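Local coordinates for regulatory Subunit of Protein Kinase A (cAMP-dependent) from Euglena gracilis (Euglena gracilis, PDB 6RSX) that probably holds the catalytic subunit of a Euglena protein kinase A inactive and releases it in response to cAMP, which occupies its two cyclic nucleotide-binding domains, at residues Y82-T88 with V131-W137. Numbering follows the deposited sequence.
Sequences YVIESGT and VSNVRLW
Arg135 lays one face of its guanidinium over the carboxylate of Glu85, a salt bridge of charges only (Glu85 OE1 to Arg135 NE 3.4 Å), while its NE donates in plane to Ser86 OG (2.8 Å); a water joins Ser86 OG and Arg135 NH2. Trp137 NE1 donates to Glu85 OE2 (3.0 Å), which also pairs with Arg34. Strands 82-84 and 134-137 run antiparallel, axes 4.7 Å apart at 135°: Val83 and Trp137 form a hydrogen-bonded pair (Val83 N to Trp137 O 2.8 Å, Trp137 N to Val83 O 2.9 Å), Ile84 and Leu136 a non-hydrogen-bonded one. A classic beta bulge follows in this cyclic nucleotide-binding beta-roll, Glu85 N (2.7 Å) and Ser86 N (3.1 Å) sharing Arg135 O as the chain turns toward the second sheet. Leu136 CD1 meets Tyr82 CD1 (3.8 Å) and CD2 meets Ile84 CG1 (3.9 Å), beside Phe113 of the cAMP pocket. Gly87 (phi/psi 93/178) has no CB to clash with Ser132 OG, 3.0 Å from its CA; Thr88 N donates to that OG (3.2 Å), Val131 N to Thr88 O (2.9 Å).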
loop_
_atom_site.group_PDB
_atom_site.type_symbol
_atom_site.label_atom_id
_atom_site.label_comp_id
_atom_site.label_asym_id
_atom_site.label_seq_id
_atom_site.Cartn_x
_atom_site.Cartn_y
_atom_site.Cartn_z
ATOM N N TYR A 82 15.119 -1.483 5.060
ATOM C CA TYR A 82 15.705 -0.808 3.907
ATOM C C TYR A 82 14.640 -0.145 3.041
ATOM O O TYR A 82 13.524 -0.663 2.901
ATOM C CB TYR A 82 16.487 -1.795 2.997
ATOM C CG TYR A 82 17.675 -2.445 3.696
ATOM C CD1 TYR A 82 18.905 -1.808 3.720
ATOM C CD2 TYR A 82 17.568 -3.726 4.256
ATOM C CE1 TYR A 82 20.018 -2.395 4.331
ATOM C CE2 TYR A 82 18.663 -4.322 4.878
ATOM C CZ TYR A 82 19.888 -3.660 4.895
ATOM O OH TYR A 82 20.990 -4.226 5.471
ATOM N N VAL A 83 15.008 0.994 2.448
ATOM C CA VAL A 83 14.242 1.571 1.319
ATOM C C VAL A 83 15.179 1.724 0.129
ATOM O O VAL A 83 16.286 2.243 0.254
ATOM C CB VAL A 83 13.602 2.933 1.685
ATOM C CG1 VAL A 83 12.690 3.466 0.529
ATOM C CG2 VAL A 83 12.795 2.850 2.982
ATOM N N ILE A 84 14.715 1.330 -1.064
ATOM C CA ILE A 84 15.545 1.441 -2.253
ATOM C C ILE A 84 15.581 2.899 -2.714
ATOM O O ILE A 84 14.533 3.534 -2.885
ATOM C CB ILE A 84 14.995 0.542 -3.376
ATOM C CG1 ILE A 84 15.086 -0.946 -2.956
ATOM C CG2 ILE A 84 15.812 0.800 -4.638
ATOM C CD1 ILE A 84 14.471 -1.940 -4.001
ATOM N N GLU A 85 16.783 3.413 -2.961
ATOM C CA GLU A 85 16.955 4.713 -3.588
ATOM C C GLU A 85 17.152 4.568 -5.101
ATOM O O GLU A 85 16.471 5.249 -5.880
ATOM C CB GLU A 85 18.152 5.448 -2.968
ATOM C CG GLU A 85 18.310 6.876 -3.549
ATOM C CD GLU A 85 19.447 7.619 -2.818
ATOM O OE1 GLU A 85 20.517 7.003 -2.589
ATOM O OE2 GLU A 85 19.223 8.776 -2.401
ATOM N N SER A 86 18.037 3.654 -5.523
ATOM C CA SER A 86 18.335 3.404 -6.943
ATOM C C SER A 86 18.431 1.910 -7.182
ATOM O O SER A 86 18.851 1.150 -6.300
ATOM C CB SER A 86 19.699 3.950 -7.373
ATOM O OG SER A 86 19.987 5.202 -6.831
ATOM N N GLY A 87 18.087 1.488 -8.407
ATOM C CA GLY A 87 18.273 0.111 -8.795
ATOM C C GLY A 87 17.030 -0.703 -8.530
ATOM O O GLY A 87 16.035 -0.226 -7.997
ATOM N N THR A 88 17.093 -1.980 -8.890
ATOM C CA THR A 88 16.002 -2.898 -8.598
ATOM C C THR A 88 16.578 -4.126 -7.881
ATOM O O THR A 88 17.760 -4.448 -8.014
ATOM C CB THR A 88 15.246 -3.332 -9.830
ATOM O OG1 THR A 88 16.118 -4.113 -10.676
ATOM C CG2 THR A 88 14.666 -2.042 -10.577
ATOM N N VAL A 131 19.657 -6.546 -8.568
ATOM C CA VAL A 131 19.663 -6.906 -9.988
ATOM C C VAL A 131 20.669 -6.008 -10.690
ATOM O O VAL A 131 21.604 -6.487 -11.332
ATOM C CB VAL A 131 18.267 -6.771 -10.595
ATOM C CG1 VAL A 131 18.309 -7.004 -12.138
ATOM C CG2 VAL A 131 17.316 -7.745 -9.960
ATOM N N SER A 132 20.459 -4.705 -10.597
ATOM C CA SER A 132 21.421 -3.684 -10.973
ATOM C C SER A 132 22.319 -3.391 -9.774
ATOM O O SER A 132 22.146 -3.954 -8.696
ATOM C CB SER A 132 20.685 -2.422 -11.400
ATOM O OG SER A 132 19.921 -1.933 -10.289
ATOM N N ASN A 133 23.263 -2.473 -9.938
ATOM C CA ASN A 133 23.820 -1.819 -8.756
ATOM C C ASN A 133 22.687 -1.105 -8.039
ATOM O O ASN A 133 21.790 -0.544 -8.679
ATOM C CB ASN A 133 24.889 -0.814 -9.140
ATOM C CG ASN A 133 26.087 -1.466 -9.778
ATOM O OD1 ASN A 133 26.353 -2.664 -9.587
ATOM N ND2 ASN A 133 26.830 -0.676 -10.549
ATOM N N VAL A 134 22.720 -1.126 -6.713
ATOM C CA VAL A 134 21.608 -0.603 -5.928
ATOM C C VAL A 134 22.143 0.372 -4.879
ATOM O O VAL A 134 23.235 0.179 -4.299
ATOM C CB VAL A 134 20.796 -1.755 -5.273
ATOM C CG1 VAL A 134 19.881 -1.227 -4.174
ATOM C CG2 VAL A 134 19.991 -2.582 -6.303
ATOM N N ARG A 135 21.389 1.431 -4.650
ATOM C CA ARG A 135 21.606 2.341 -3.534
ATOM C C ARG A 135 20.403 2.234 -2.604
ATOM O O ARG A 135 19.260 2.227 -3.058
ATOM C CB ARG A 135 21.768 3.797 -3.996
ATOM C CG ARG A 135 23.047 4.137 -4.754
ATOM C CD ARG A 135 23.259 5.688 -4.916
ATOM N NE ARG A 135 22.100 6.408 -5.494
ATOM C CZ ARG A 135 21.978 7.731 -5.480
ATOM N NH1 ARG A 135 22.937 8.488 -4.929
ATOM N NH2 ARG A 135 20.893 8.299 -6.004
ATOM N N LEU A 136 20.668 2.169 -1.278
ATOM C CA LEU A 136 19.590 1.995 -0.312
ATOM C C LEU A 136 19.767 3.012 0.813
ATOM O O LEU A 136 20.890 3.448 1.088
ATOM C CB LEU A 136 19.644 0.591 0.359
ATOM C CG LEU A 136 19.801 -0.662 -0.517
ATOM C CD1 LEU A 136 20.361 -1.858 0.222
ATOM C CD2 LEU A 136 18.438 -1.036 -0.998
ATOM N N TRP A 137 18.666 3.354 1.472
ATOM C CA TRP A 137 18.705 4.002 2.791
ATOM C C TRP A 137 18.225 2.997 3.827
ATOM O O TRP A 137 17.275 2.265 3.596
ATOM C CB TRP A 137 17.817 5.253 2.785
ATOM C CG TRP A 137 18.460 6.417 2.063
ATOM C CD1 TRP A 137 18.183 6.890 0.778
ATOM C CD2 TRP A 137 19.466 7.256 2.584
ATOM N NE1 TRP A 137 18.992 7.972 0.501
ATOM C CE2 TRP A 137 19.778 8.223 1.597
ATOM C CE3 TRP A 137 20.127 7.307 3.817
ATOM C CZ2 TRP A 137 20.738 9.214 1.809
ATOM C CZ3 TRP A 137 21.080 8.281 4.021
ATOM C CH2 TRP A 137 21.379 9.226 3.038
HETATM O O HOH W 1 18.964 7.403 -8.298
#